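Local coordinates for PHD finger protein 14 (Danio rerio, PDB 7D86), which reads histone H3, binding preferentially its unmodified form through a module of zinc fingers, and represses PDGFRA expression, at residues W93-C98 / H158-Q163. Residues are numbered along the deposited sequence; the frame is centred on the assembly and turned at random.
Sequences WVHVVC and HVTCAQ. With ZN (zinc ion), chain C; ZN (zinc ion), chain D.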
loop_
_atom_site.group_PDB
_atom_site.type_symbol
_atom_site.label_atom_id
_atom_site.label_comp_id
_atom_site.label_asym_id
_atom_site.label_seq_id
_atom_site.Cartn_x
_atom_site.Cartn_y
_atom_site.Cartn_z
ATOM N N TRP A 93 -8.318 -3.633 10.199
ATOM C CA TRP A 93 -7.033 -3.747 9.531
ATOM C C TRP A 93 -7.048 -2.972 8.221
ATOM O O TRP A 93 -8.066 -2.916 7.524
ATOM C CB TRP A 93 -6.683 -5.220 9.276
ATOM C CG TRP A 93 -6.539 -5.980 10.562
ATOM C CD1 TRP A 93 -7.531 -6.602 11.274
ATOM C CD2 TRP A 93 -5.330 -6.183 11.293
ATOM N NE1 TRP A 93 -7.004 -7.184 12.407
ATOM C CE2 TRP A 93 -5.655 -6.942 12.440
ATOM C CE3 TRP A 93 -4.001 -5.806 11.086
ATOM C CZ2 TRP A 93 -4.694 -7.327 13.374
ATOM C CZ3 TRP A 93 -3.053 -6.180 12.009
ATOM C CH2 TRP A 93 -3.401 -6.937 13.140
ATOM N N VAL A 94 -5.911 -2.356 7.909
ATOM C CA VAL A 94 -5.702 -1.692 6.627
ATOM C C VAL A 94 -4.296 -2.003 6.129
ATOM O O VAL A 94 -3.370 -2.208 6.917
ATOM C CB VAL A 94 -5.918 -0.159 6.729
ATOM C CG1 VAL A 94 -7.378 0.161 7.022
ATOM C CG2 VAL A 94 -5.015 0.441 7.793
ATOM N N HIS A 95 -4.129 -2.016 4.803
ATOM C CA HIS A 95 -2.786 -2.074 4.236
ATOM C C HIS A 95 -1.971 -0.862 4.668
ATOM O O HIS A 95 -2.480 0.264 4.742
ATOM C CB HIS A 95 -2.823 -2.114 2.701
ATOM C CG HIS A 95 -3.373 -3.375 2.135
ATOM N ND1 HIS A 95 -4.602 -3.435 1.518
ATOM C CD2 HIS A 95 -2.870 -4.633 2.097
ATOM C CE1 HIS A 95 -4.837 -4.673 1.129
ATOM N NE2 HIS A 95 -3.800 -5.420 1.464
ATOM N N VAL A 96 -0.685 -1.089 4.936
ATOM C CA VAL A 96 0.236 0.035 5.069
ATOM C C VAL A 96 0.170 0.915 3.824
ATOM O O VAL A 96 0.120 2.147 3.916
ATOM C CB VAL A 96 1.667 -0.469 5.332
ATOM C CG1 VAL A 96 2.665 0.660 5.147
ATOM C CG2 VAL A 96 1.777 -1.083 6.729
ATOM N N VAL A 97 0.142 0.301 2.642
ATOM C CA VAL A 97 0.162 1.106 1.420
ATOM C C VAL A 97 -1.132 1.905 1.280
ATOM O O VAL A 97 -1.113 3.072 0.871
ATOM C CB VAL A 97 0.444 0.216 0.190
ATOM C CG1 VAL A 97 -0.758 -0.635 -0.181
ATOM C CG2 VAL A 97 0.888 1.067 -0.982
ATOM N N CYS A 98 -2.270 1.324 1.662
ATOM C CA CYS A 98 -3.516 2.087 1.583
ATOM C C CYS A 98 -3.485 3.271 2.541
ATOM O O CYS A 98 -4.001 4.356 2.227
ATOM C CB CYS A 98 -4.719 1.182 1.863
ATOM S SG CYS A 98 -5.090 0.025 0.505
ATOM N N HIS A 158 -8.471 1.663 -6.457
ATOM C CA HIS A 158 -7.962 1.299 -5.143
ATOM C C HIS A 158 -6.452 1.462 -5.122
ATOM O O HIS A 158 -5.779 1.311 -6.145
ATOM C CB HIS A 158 -8.305 -0.159 -4.806
ATOM C CG HIS A 158 -9.768 -0.429 -4.694
ATOM N ND1 HIS A 158 -10.440 -1.262 -5.564
ATOM C CD2 HIS A 158 -10.688 0.019 -3.807
ATOM C CE1 HIS A 158 -11.713 -1.313 -5.218
ATOM N NE2 HIS A 158 -11.890 -0.546 -4.156
ATOM N N VAL A 159 -5.911 1.735 -3.931
ATOM C CA VAL A 159 -4.467 1.914 -3.799
ATOM C C VAL A 159 -3.729 0.651 -4.223
ATOM O O VAL A 159 -2.712 0.715 -4.918
ATOM C CB VAL A 159 -4.098 2.319 -2.362
ATOM C CG1 VAL A 159 -2.579 2.408 -2.219
ATOM C CG2 VAL A 159 -4.769 3.641 -2.002
ATOM N N THR A 160 -4.225 -0.518 -3.805
ATOM C CA THR A 160 -3.534 -1.764 -4.124
ATOM C C THR A 160 -3.729 -2.173 -5.578
ATOM O O THR A 160 -2.857 -2.836 -6.154
ATOM C CB THR A 160 -3.997 -2.882 -3.190
ATOM O OG1 THR A 160 -5.429 -2.901 -3.129
ATOM C CG2 THR A 160 -3.438 -2.656 -1.787
ATOM N N CYS A 161 -4.859 -1.797 -6.181
ATOM C CA CYS A 161 -5.039 -2.025 -7.607
ATOM C C CYS A 161 -4.069 -1.171 -8.413
ATOM O O CYS A 161 -3.456 -1.650 -9.375
ATOM C CB CYS A 161 -6.491 -1.744 -8.005
ATOM S SG CYS A 161 -7.708 -2.955 -7.356
ATOM N N ALA A 162 -3.898 0.092 -8.013
ATOM C CA ALA A 162 -2.889 0.934 -8.645
ATOM C C ALA A 162 -1.491 0.395 -8.381
ATOM O O ALA A 162 -0.624 0.437 -9.263
ATOM C CB ALA A 162 -3.022 2.378 -8.145
ATOM N N GLN A 163 -1.250 -0.124 -7.173
ATOM C CA GLN A 163 0.072 -0.664 -6.872
ATOM C C GLN A 163 0.415 -1.798 -7.827
ATOM O O GLN A 163 1.546 -1.891 -8.321
ATOM C CB GLN A 163 0.131 -1.153 -5.418
ATOM C CG GLN A 163 1.527 -1.582 -4.972
ATOM C CD GLN A 163 1.542 -2.255 -3.607
ATOM O OE1 GLN A 163 0.632 -3.008 -3.258
ATOM N NE2 GLN A 163 2.585 -1.984 -2.830
HETATM ZN ZN ZN C . -5.976 -1.990 1.305
HETATM ZN ZN ZN D . -9.853 -2.087 -7.390
#
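Cys98 and Val159 bring the two backbones closest, their CA atoms 5.5 Å apart, where the first turns of helices 96-101 and 159-164 meet, each just after an N-cap histidine that binds zinc. No hydrogen bond joins the segments; the contact illustrates how two zinc sites can be tied together by apolar packing between the helices that follow their zinc-binding histidines. With Thr160 OG1 between the backbone N and the carbonyl carbon (chi1 48°), CG2 falls anti to that carbon and over one face of the His95 ring, 3.9 Å from the centroid, in a CH-pi contact. His95 ND1 binds zinc and NE2 is hydrogen-bonded to Asp82 O, which together fix the ring's rotation. Thr160 CG2 also touches Val97 CG1 at 3.7 Å. Val97 and Val159 lie alongside each other in opposing senses, Val97 CG2 3.9 Å from Val159 CG1, while Cys98 SG, a zinc ligand, packs 3.8 Å from Val159 CB. An alanine in place of Val97 would probably open a gap between Val159, Thr160 and the Gln163 amide, leaving the Thr160 methyl less firmly held against the His95 ring. Gln163 NE2 is hydrogen-bonded to Cys13 O, within the first PHD finger. Cys75 and Cys78 complete the pre-PHD zinc site, Cys131 and Cys134 that of the second PHD finger, and Leu168 of strand 168-170 packs against Val97, Val159 and Gln163 at the buried junction between the two fingers.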